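Local coordinates for cyclopropane mycolic acid synthase 1 (Mycobacterium tuberculosis, PDB 1KPH), which converts a double bond at the distal position of alpha mycolic acids into a cyclopropane ring, using a methylene group taken from S-adenosyl-L-methionine, at residues G203-I208 with G276-N281; I53-G58 with Q226-H231; L69-G74 with A121-F126. One frame throughout, in Å; residues are numbered along the deposited sequence.

Contact 1: G203-I208 with G276-N281; sequences GRLPSI and GYIDVN. With 10A (didecyl-dimethyl-ammonium), chain G.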
loop_
_atom_site.group_PDB
_atom_site.type_symbol
_atom_site.label_atom_id
_atom_site.label_comp_id
_atom_site.label_asym_id
_atom_site.label_seq_id
_atom_site.Cartn_x
_atom_site.Cartn_y
_atom_site.Cartn_z
ATOM N N GLY A 203 6.694 -0.901 11.357
ATOM C CA GLY A 203 6.008 -1.829 10.476
ATOM C C GLY A 203 5.701 -3.162 11.137
ATOM O O GLY A 203 6.422 -3.605 12.030
ATOM N N ARG A 204 4.631 -3.806 10.687
ATOM C CA ARG A 204 4.215 -5.090 11.235
ATOM C C ARG A 204 3.335 -5.805 10.210
ATOM O O ARG A 204 2.386 -5.222 9.690
ATOM C CB ARG A 204 3.426 -4.856 12.521
ATOM C CG ARG A 204 2.997 -6.112 13.255
ATOM C CD ARG A 204 4.122 -6.725 14.074
ATOM N NE ARG A 204 3.595 -7.718 15.008
ATOM C CZ ARG A 204 4.330 -8.416 15.867
ATOM N NH1 ARG A 204 5.644 -8.239 15.920
ATOM N NH2 ARG A 204 3.748 -9.291 16.676
ATOM N N LEU A 205 3.648 -7.061 9.914
ATOM C CA LEU A 205 2.858 -7.812 8.945
ATOM C C LEU A 205 1.761 -8.641 9.575
ATOM O O LEU A 205 1.976 -9.344 10.562
ATOM C CB LEU A 205 3.735 -8.750 8.118
ATOM C CG LEU A 205 4.679 -8.164 7.073
ATOM C CD1 LEU A 205 5.271 -9.305 6.275
ATOM C CD2 LEU A 205 3.930 -7.208 6.155
ATOM N N PRO A 206 0.558 -8.576 9.000
ATOM C CA PRO A 206 -0.577 -9.338 9.510
ATOM C C PRO A 206 -0.616 -10.682 8.794
ATOM O O PRO A 206 -0.181 -10.791 7.647
ATOM C CB PRO A 206 -1.759 -8.469 9.120
ATOM C CG PRO A 206 -1.337 -7.997 7.755
ATOM C CD PRO A 206 0.124 -7.621 7.963
ATOM N N SER A 207 -1.115 -11.704 9.474
ATOM C CA SER A 207 -1.245 -13.016 8.861
ATOM C C SER A 207 -2.620 -12.951 8.211
ATOM O O SER A 207 -3.419 -12.077 8.550
ATOM C CB SER A 207 -1.243 -14.113 9.923
ATOM O OG SER A 207 -2.460 -14.091 10.650
ATOM N N ILE A 208 -2.902 -13.859 7.282
ATOM C CA ILE A 208 -4.200 -13.865 6.623
ATOM C C ILE A 208 -5.315 -14.103 7.650
ATOM O O ILE A 208 -6.322 -13.392 7.663
ATOM C CB ILE A 208 -4.251 -14.941 5.507
ATOM C CG1 ILE A 208 -3.336 -14.511 4.346
ATOM C CG2 ILE A 208 -5.685 -15.143 5.027
ATOM C CD1 ILE A 208 -3.246 -15.511 3.196
ATOM N N GLY A 276 8.385 -17.414 -1.302
ATOM C CA GLY A 276 7.113 -17.614 -0.631
ATOM C C GLY A 276 6.990 -17.355 0.861
ATOM O O GLY A 276 5.988 -17.749 1.458
ATOM N N TYR A 277 7.973 -16.705 1.476
ATOM C CA TYR A 277 7.878 -16.433 2.909
ATOM C C TYR A 277 6.861 -15.335 3.181
ATOM O O TYR A 277 6.330 -15.232 4.284
ATOM C CB TYR A 277 9.236 -16.039 3.499
ATOM C CG TYR A 277 10.218 -17.186 3.575
ATOM C CD1 TYR A 277 11.337 -17.124 4.410
ATOM C CD2 TYR A 277 10.040 -18.330 2.798
ATOM C CE1 TYR A 277 12.251 -18.178 4.465
ATOM C CE2 TYR A 277 10.943 -19.382 2.845
ATOM C CZ TYR A 277 12.044 -19.302 3.676
ATOM O OH TYR A 277 12.933 -20.354 3.703
ATOM N N ILE A 278 6.598 -14.512 2.173
ATOM C CA ILE A 278 5.619 -13.442 2.310
ATOM C C ILE A 278 4.683 -13.455 1.112
ATOM O O ILE A 278 5.036 -13.938 0.037
ATOM C CB ILE A 278 6.292 -12.059 2.442
ATOM C CG1 ILE A 278 7.303 -11.851 1.316
ATOM C CG2 ILE A 278 6.963 -11.945 3.809
ATOM C CD1 ILE A 278 8.081 -10.557 1.441
ATOM N N ASP A 279 3.483 -12.926 1.314
ATOM C CA ASP A 279 2.453 -12.901 0.285
ATOM C C ASP A 279 1.834 -11.502 0.278
ATOM O O ASP A 279 2.182 -10.656 1.105
ATOM C CB ASP A 279 1.392 -13.959 0.641
ATOM C CG ASP A 279 0.469 -14.310 -0.521
ATOM O OD1 ASP A 279 0.541 -13.675 -1.592
ATOM O OD2 ASP A 279 -0.348 -15.242 -0.348
ATOM N N VAL A 280 0.939 -11.255 -0.669
ATOM C CA VAL A 280 0.246 -9.973 -0.757
ATOM C C VAL A 280 -1.151 -10.316 -1.257
ATOM O O VAL A 280 -1.312 -11.021 -2.257
ATOM C CB VAL A 280 0.966 -8.978 -1.717
ATOM C CG1 VAL A 280 1.075 -9.558 -3.114
ATOM C CG2 VAL A 280 0.213 -7.652 -1.740
ATOM N N ASN A 281 -2.165 -9.837 -0.546
ATOM C CA ASN A 281 -3.537 -10.168 -0.903
ATOM C C ASN A 281 -4.517 -9.010 -0.901
ATOM O O ASN A 281 -4.371 -8.053 -0.138
ATOM C CB ASN A 281 -4.069 -11.236 0.060
ATOM C CG ASN A 281 -3.368 -12.568 -0.094
ATOM O OD1 ASN A 281 -3.745 -13.384 -0.932
ATOM N ND2 ASN A 281 -2.333 -12.789 0.709
HETATM C C1 10A G . 7.875 -8.249 9.660
HETATM C C2 10A G . 7.826 -6.717 9.668
HETATM C C3 10A G . 7.177 -6.205 8.377
HETATM C C4 10A G . 7.079 -4.678 8.240
HETATM C C5 10A G . 6.413 -4.388 6.887
HETATM C C6 10A G . 6.278 -2.903 6.516
HETATM C C7 10A G . 5.636 -2.902 5.120
HETATM C C8 10A G . 5.539 -1.529 4.449
HETATM C C9 10A G . 4.940 -1.730 3.040
HETATM C C10 10A G . 5.015 -0.429 2.242
HETATM N N1 10A G . 4.707 -0.366 0.737
HETATM C C11 10A G . 4.992 1.060 0.311
HETATM C C12 10A G . 3.245 -0.615 0.462
HETATM C C13 10A G . 5.476 -1.343 -0.166
HETATM C C14 10A G . 7.035 -1.413 -0.201
HETATM C C15 10A G . 7.656 -2.663 -0.870
HETATM C C16 10A G . 7.382 -4.058 -0.261
HETATM C C17 10A G . 7.983 -4.247 1.146
HETATM C C18 10A G . 7.730 -5.646 1.723
HETATM C C19 10A G . 8.362 -5.771 3.116
HETATM C C20 10A G . 8.141 -7.195 3.651
HETATM C C21 10A G . 8.789 -7.387 5.024
HETATM C C22 10A G . 8.552 -8.827 5.477
#
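Leu205 sets its CG opposite the carbonyl carbon (chi1 -72°), and Ile278 puts its CG2 branch in the same relation to its own carbonyl, so that a methyl from each side chain comes forward to meet the other. Leu205 CD1 reaches Ile278 CG2 at 4.0 Å, the two side chains crossing at about a right angle. Both methyls also face one end of a chain of the bound didecyl-dimethyl-ammonium: its C22 lies 3.4 Å from Leu205 CD1 and 3.9 Å from Ile278 CG2. Nearer the backbone, Leu205 CG packs against C3 of the ligand's other decyl chain at 3.4 Å. The pair thus forms an apolar patch of the didecyl-dimethyl-ammonium pocket, which probably takes the acyl chain of the substrate, in the fold of an S-adenosylmethionine-dependent methyltransferase, where the loop ahead of helix 208-217 runs past strand 278-286. Gly276, with positive phi, closes helix 256-275 in a Schellman motif just before that strand. Further along, Ile208 CD1 touches Asn281 ND2 at 3.8 Å, again nearly at right angles, a methyl resting against an amide nitrogen. That nitrogen makes weak hydrogen bonds to Asp279 OD2 and Thr170 OG1. The other carboxylate oxygen, Asp279 OD1, is met by Val280 N at 2.6 Å from above the carboxylate plane, 39° out of it.

Contact 2: I53-G58 with Q226-H231; sequences IDLALG and QSLQPH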
loop_
_atom_site.group_PDB
_atom_site.type_symbol
_atom_site.label_atom_id
_atom_site.label_comp_id
_atom_site.label_asym_id
_atom_site.label_seq_id
_atom_site.Cartn_x
_atom_site.Cartn_y
_atom_site.Cartn_z
ATOM N N ILE A 53 -4.480 -1.060 -10.020
ATOM C CA ILE A 53 -5.457 -0.080 -9.566
ATOM C C ILE A 53 -6.870 -0.455 -10.045
ATOM O O ILE A 53 -7.827 -0.439 -9.264
ATOM C CB ILE A 53 -5.088 1.346 -10.063
ATOM C CG1 ILE A 53 -3.772 1.785 -9.409
ATOM C CG2 ILE A 53 -6.204 2.317 -9.739
ATOM C CD1 ILE A 53 -3.363 3.213 -9.702
ATOM N N ASP A 54 -6.992 -0.805 -11.322
ATOM C CA ASP A 54 -8.284 -1.194 -11.890
ATOM C C ASP A 54 -8.823 -2.465 -11.229
ATOM O O ASP A 54 -10.029 -2.596 -11.018
ATOM C CB ASP A 54 -8.153 -1.391 -13.402
ATOM C CG ASP A 54 -8.063 -0.069 -14.157
ATOM O OD1 ASP A 54 -7.578 -0.063 -15.308
ATOM O OD2 ASP A 54 -8.485 0.967 -13.601
ATOM N N LEU A 55 -7.929 -3.394 -10.902
ATOM C CA LEU A 55 -8.320 -4.636 -10.247
ATOM C C LEU A 55 -8.958 -4.316 -8.900
ATOM O O LEU A 55 -9.986 -4.889 -8.535
ATOM C CB LEU A 55 -7.101 -5.540 -10.035
ATOM C CG LEU A 55 -7.381 -6.856 -9.296
ATOM C CD1 LEU A 55 -8.216 -7.782 -10.176
ATOM C CD2 LEU A 55 -6.072 -7.526 -8.923
ATOM N N ALA A 56 -8.348 -3.392 -8.165
ATOM C CA ALA A 56 -8.859 -2.990 -6.859
ATOM C C ALA A 56 -10.146 -2.172 -6.977
ATOM O O ALA A 56 -11.144 -2.467 -6.314
ATOM C CB ALA A 56 -7.798 -2.188 -6.101
ATOM N N LEU A 57 -10.128 -1.142 -7.816
ATOM C CA LEU A 57 -11.307 -0.299 -7.979
ATOM C C LEU A 57 -12.476 -1.050 -8.612
ATOM O O LEU A 57 -13.641 -0.770 -8.315
ATOM C CB LEU A 57 -10.966 0.937 -8.819
ATOM C CG LEU A 57 -9.919 1.901 -8.243
ATOM C CD1 LEU A 57 -9.815 3.129 -9.147
ATOM C CD2 LEU A 57 -10.308 2.321 -6.827
ATOM N N GLY A 58 -12.160 -2.003 -9.482
ATOM C CA GLY A 58 -13.191 -2.776 -10.147
ATOM C C GLY A 58 -13.987 -3.691 -9.231
ATOM O O GLY A 58 -14.977 -4.287 -9.654
ATOM N N GLN A 226 -7.660 -12.437 -3.063
ATOM C CA GLN A 226 -6.870 -12.681 -4.264
ATOM C C GLN A 226 -5.397 -12.416 -4.002
ATOM O O GLN A 226 -5.023 -11.344 -3.521
ATOM C CB GLN A 226 -7.356 -11.787 -5.402
ATOM C CG GLN A 226 -6.578 -11.967 -6.698
ATOM C CD GLN A 226 -7.167 -11.172 -7.844
ATOM O OE1 GLN A 226 -8.124 -10.416 -7.666
ATOM N NE2 GLN A 226 -6.592 -11.332 -9.033
ATOM N N SER A 227 -4.559 -13.394 -4.320
ATOM C CA SER A 227 -3.126 -13.257 -4.107
ATOM C C SER A 227 -2.407 -12.752 -5.353
ATOM O O SER A 227 -2.707 -13.187 -6.465
ATOM C CB SER A 227 -2.526 -14.603 -3.688
ATOM O OG SER A 227 -1.118 -14.521 -3.566
ATOM N N LEU A 228 -1.455 -11.842 -5.155
ATOM C CA LEU A 228 -0.662 -11.288 -6.253
ATOM C C LEU A 228 0.812 -11.609 -6.004
ATOM O O LEU A 228 1.707 -10.968 -6.561
ATOM C CB LEU A 228 -0.843 -9.768 -6.328
ATOM C CG LEU A 228 -2.251 -9.209 -6.527
ATOM C CD1 LEU A 228 -2.155 -7.704 -6.763
ATOM C CD2 LEU A 228 -2.924 -9.891 -7.707
ATOM N N GLN A 229 1.046 -12.617 -5.170
ATOM C CA GLN A 229 2.384 -13.048 -4.774
ATOM C C GLN A 229 3.486 -13.007 -5.839
ATOM O O GLN A 229 4.488 -12.310 -5.668
ATOM C CB GLN A 229 2.302 -14.451 -4.160
ATOM C CG GLN A 229 3.581 -14.928 -3.496
ATOM C CD GLN A 229 3.392 -16.252 -2.780
ATOM O OE1 GLN A 229 2.992 -17.244 -3.388
ATOM N NE2 GLN A 229 3.676 -16.274 -1.479
ATOM N N PRO A 230 3.323 -13.745 -6.949
ATOM C CA PRO A 230 4.371 -13.721 -7.978
ATOM C C PRO A 230 4.584 -12.360 -8.620
ATOM O O PRO A 230 5.687 -12.041 -9.073
ATOM C CB PRO A 230 3.889 -14.762 -8.983
ATOM C CG PRO A 230 2.398 -14.625 -8.895
ATOM C CD PRO A 230 2.177 -14.560 -7.391
ATOM N N HIS A 231 3.529 -11.556 -8.664
ATOM C CA HIS A 231 3.626 -10.235 -9.262
ATOM C C HIS A 231 4.530 -9.291 -8.476
ATOM O O HIS A 231 5.104 -8.366 -9.050
ATOM C CB HIS A 231 2.237 -9.612 -9.390
ATOM C CG HIS A 231 1.322 -10.360 -10.307
ATOM N ND1 HIS A 231 1.434 -10.302 -11.679
ATOM C CD2 HIS A 231 0.294 -11.201 -10.049
ATOM C CE1 HIS A 231 0.512 -11.074 -12.227
ATOM N NE2 HIS A 231 -0.194 -11.631 -11.259
#
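Helix 45-57 runs past the end of strand 221-227, with the CA atoms of Leu55 and Gln226 10.1 Å apart, a gap bridged by side chains without a direct hydrogen bond. In the mixed sheet of this methyltransferase fold strand 221-227 is the outermost on its side, next to the antiparallel strand 278-286, and the helix packs against this part of the sheet, Leu55 also touching Gln282 and Ala56 touching Leu165. Leu55 carries the contact. Its CG stands anti to the backbone N (chi1 177°), which, with the CB bond aimed at the strand, carries the fork to Gln226, while Gln226 advances from the opposite direction on a fully extended chain. The amide of the glutamine therefore lies against the fork: Gln226 OE1 sits between the methyls, 3.6 Å from Leu55 CD1 and 3.8 Å from Leu55 CD2, with Gln226 NE2 also beside CD2. This is van der Waals packing of a polar group on two methyls; the oxygen takes its hydrogen bond from Lys59 NZ, one residue beyond the 53-58 segment, so a polar link runs beside the apolar one. Deeper in, Leu228 adds its own methyl, and the same Leu55 CD2 is thus shared between the amide and a second leucine. Leu228 is buried among Val280, His167, Cys35 and Tyr37, the first three of which belong to the pocket of a bound carbonate ion. Between strand and helix 229-245 the chain turns through Ser227, whose OG accepts from Gln229 N at 3.3 Å in an ST turn, the N-H pointing nearly straight at it (164°). At the buried end, Leu55 CD2 and Leu228 CD2 lie 4.1 Å apart.

Contact 3: L69-G74 with A121-F126; sequences LDVGCG and AGWEQF. With SAH (S-adenosyl-L-homocysteine), chain F.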
loop_
_atom_site.group_PDB
_atom_site.type_symbol
_atom_site.label_atom_id
_atom_site.label_comp_id
_atom_site.label_asym_id
_atom_site.label_seq_id
_atom_site.Cartn_x
_atom_site.Cartn_y
_atom_site.Cartn_z
ATOM N N LEU A 69 -12.969 6.736 -0.362
ATOM C CA LEU A 69 -11.956 7.051 0.637
ATOM C C LEU A 69 -10.721 6.191 0.388
ATOM O O LEU A 69 -10.821 4.970 0.353
ATOM C CB LEU A 69 -12.488 6.770 2.046
ATOM C CG LEU A 69 -11.476 6.946 3.182
ATOM C CD1 LEU A 69 -11.089 8.409 3.315
ATOM C CD2 LEU A 69 -12.081 6.437 4.489
ATOM N N ASP A 70 -9.568 6.825 0.199
ATOM C CA ASP A 70 -8.327 6.085 -0.013
ATOM C C ASP A 70 -7.467 6.244 1.232
ATOM O O ASP A 70 -6.849 7.290 1.434
ATOM C CB ASP A 70 -7.558 6.621 -1.224
ATOM C CG ASP A 70 -6.288 5.827 -1.507
ATOM O OD1 ASP A 70 -5.796 5.129 -0.591
ATOM O OD2 ASP A 70 -5.769 5.906 -2.642
ATOM N N VAL A 71 -7.439 5.207 2.065
ATOM C CA VAL A 71 -6.652 5.224 3.296
ATOM C C VAL A 71 -5.194 4.909 2.985
ATOM O O VAL A 71 -4.849 3.776 2.659
ATOM C CB VAL A 71 -7.193 4.193 4.310
ATOM C CG1 VAL A 71 -6.379 4.242 5.594
ATOM C CG2 VAL A 71 -8.650 4.478 4.597
ATOM N N GLY A 72 -4.342 5.922 3.099
ATOM C CA GLY A 72 -2.936 5.743 2.785
ATOM C C GLY A 72 -2.786 5.939 1.292
ATOM O O GLY A 72 -2.188 5.119 0.598
ATOM N N CYS A 73 -3.342 7.048 0.811
ATOM C CA CYS A 73 -3.352 7.412 -0.607
ATOM C C CYS A 73 -2.007 7.506 -1.325
ATOM O O CYS A 73 -1.970 7.562 -2.554
ATOM C CB CYS A 73 -4.100 8.742 -0.784
ATOM S SG CYS A 73 -3.231 10.204 -0.120
ATOM N N GLY A 74 -0.907 7.531 -0.575
ATOM C CA GLY A 74 0.397 7.630 -1.203
ATOM C C GLY A 74 0.530 8.904 -2.016
ATOM O O GLY A 74 0.141 9.976 -1.558
ATOM N N ALA A 121 -3.533 13.372 7.631
ATOM C CA ALA A 121 -4.085 12.790 8.845
ATOM C C ALA A 121 -4.247 11.288 8.676
ATOM O O ALA A 121 -4.229 10.776 7.557
ATOM C CB ALA A 121 -5.431 13.420 9.150
ATOM N N GLY A 122 -4.403 10.582 9.791
ATOM C CA GLY A 122 -4.580 9.142 9.730
ATOM C C GLY A 122 -6.050 8.799 9.852
ATOM O O GLY A 122 -6.853 9.649 10.243
ATOM N N TRP A 123 -6.423 7.569 9.511
ATOM C CA TRP A 123 -7.822 7.174 9.626
ATOM C C TRP A 123 -8.253 7.351 11.078
ATOM O O TRP A 123 -9.443 7.449 11.374
ATOM C CB TRP A 123 -8.021 5.712 9.209
ATOM C CG TRP A 123 -7.094 4.754 9.892
ATOM C CD1 TRP A 123 -5.880 4.325 9.439
ATOM C CD2 TRP A 123 -7.298 4.114 11.157
ATOM N NE1 TRP A 123 -5.314 3.457 10.341
ATOM C CE2 TRP A 123 -6.163 3.309 11.408
ATOM C CE3 TRP A 123 -8.329 4.143 12.107
ATOM C CZ2 TRP A 123 -6.029 2.539 12.568
ATOM C CZ3 TRP A 123 -8.195 3.374 13.264
ATOM C CH2 TRP A 123 -7.053 2.583 13.482
ATOM N N GLU A 124 -7.271 7.390 11.976
ATOM C CA GLU A 124 -7.527 7.558 13.403
ATOM C C GLU A 124 -8.143 8.923 13.693
ATOM O O GLU A 124 -8.757 9.122 14.738
ATOM C CB GLU A 124 -6.228 7.433 14.209
ATOM C CG GLU A 124 -5.530 6.074 14.153
ATOM C CD GLU A 124 -4.497 5.974 13.041
ATOM O OE1 GLU A 124 -3.574 5.143 13.170
ATOM O OE2 GLU A 124 -4.608 6.715 12.039
ATOM N N GLN A 125 -7.969 9.858 12.762
ATOM C CA GLN A 125 -8.490 11.211 12.913
ATOM C C GLN A 125 -9.557 11.529 11.869
ATOM O O GLN A 125 -9.936 12.689 11.693
ATOM C CB GLN A 125 -7.347 12.217 12.786
ATOM C CG GLN A 125 -6.183 11.951 13.722
ATOM C CD GLN A 125 -4.965 12.786 13.383
ATOM O OE1 GLN A 125 -4.465 12.741 12.258
ATOM N NE2 GLN A 125 -4.478 13.550 14.355
ATOM N N PHE A 126 -10.033 10.498 11.175
ATOM C CA PHE A 126 -11.055 10.677 10.148
ATOM C C PHE A 126 -12.329 9.931 10.520
ATOM O O PHE A 126 -12.323 8.711 10.663
ATOM C CB PHE A 126 -10.554 10.163 8.793
ATOM C CG PHE A 126 -11.534 10.364 7.672
ATOM C CD1 PHE A 126 -11.601 11.580 6.997
ATOM C CD2 PHE A 126 -12.411 9.349 7.308
ATOM C CE1 PHE A 126 -12.530 11.780 5.973
ATOM C CE2 PHE A 126 -13.343 9.541 6.287
ATOM C CZ PHE A 126 -13.402 10.758 5.620
HETATM N N SAH F . -1.589 3.319 -1.434
HETATM C CA SAH F . -0.456 3.966 -2.095
HETATM C CB SAH F . 0.709 4.207 -1.112
HETATM C CG SAH F . 1.182 3.034 -0.223
HETATM C C SAH F . 0.044 3.128 -3.284
HETATM O OXT SAH F . 0.884 3.629 -4.053
HETATM C "C5'" SAH F . 1.749 3.517 2.488
HETATM C "C4'" SAH F . 0.805 4.707 2.603
HETATM O "O4'" SAH F . -0.156 4.567 3.685
HETATM C "C3'" SAH F . 1.533 6.028 2.841
HETATM O "O3'" SAH F . 0.952 7.047 1.986
HETATM C "C2'" SAH F . 1.296 6.305 4.305
HETATM O "O2'" SAH F . 1.394 7.696 4.618
HETATM C "C1'" SAH F . -0.071 5.750 4.517
HETATM N N9 SAH F . -0.368 5.436 5.919
HETATM C C8 SAH F . 0.323 4.705 6.836
HETATM N N7 SAH F . -0.200 4.596 8.017
HETATM C C5 SAH F . -1.375 5.335 7.878
HETATM C C6 SAH F . -2.542 5.681 8.832
HETATM N N6 SAH F . -2.598 5.258 10.105
HETATM N N1 SAH F . -3.550 6.458 8.314
HETATM C C2 SAH F . -3.482 6.878 7.022
HETATM N N3 SAH F . -2.518 6.639 6.098
HETATM C C4 SAH F . -1.489 5.856 6.600
#
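Leu69 and Phe126 run alongside each other in opposing senses, and the fork of the leucine lies against the ring. Leu69 CD1 sits over one face, 3.9 Å above the plane and nearer the ring's border than its middle, a CH-pi contact with its carbon 23° off the ring normal. The second branch, Leu69 CD2, meets Phe126 CE2 at 3.8 Å. Two residues along the strand, Val71 points the same way and meets Trp123 obliquely, Val71 CG1 approaching Trp123 CD1 at 3.9 Å. The indole is put there by a chi1 of 51°, which tucks CG between the backbone N and the carbonyl carbon. Glu124 folds back, bent at chi2, until its CD lies 3.5 Å over the centre of one indole face. The Val71-Trp123 pair borders the adenine of S-adenosyl-L-homocysteine in this Rossmann-like methyltransferase; Leu69 and Phe126 pack behind it, between strand 67-71 and the loop after strand 116-119. The strand runs into the glycine-rich turn Gly72-Cys73-Gly74, and the loop runs along the N1/N6 edge of the base. Gly72 O accepts a hydrogen bond from the amino N of the ligand, and Gly74 N makes a weak one to O3'. At the base, Trp123 N gives a weak bond to N1, while the exocyclic N6 donates to Glu124 OE2 at 3.1 Å and more weakly to OE1. Arg146 forms a salt bridge with Glu124 OE1, which would tend to hold the carboxylate in its charged form. Trp123 NE1 comes within 3.3 Å of N6 as a close contact, not a hydrogen bond, with Phe142 and Phe150 packed against the same indole.

Contacts 1 and 2 touch, their centres 15 Å apart on neighbouring strands 278-286 and 221-227: Asp279 OD1 pairs with Ser227 OG at 2.7 Å and backbone Val280 O with Leu228 N at 3.0 Å, both probable hydrogen bonds. Contact 3, on the same sheet, touches neither: its centre is about 21 Å from both, its nearest atoms about 12 Å from contact 1 and about 7 Å from contact 2, within whose chain loop it is nested. It contributes to the S-adenosyl-L-homocysteine pocket, contact 1 to that of the didecyl-dimethyl-ammonium. The side chain of Ile278 comes about 5 Å from that of Cys269, the active-site residue by similarity; the side chain of Leu228 lies about 12 Å from the S-adenosyl-L-homocysteine.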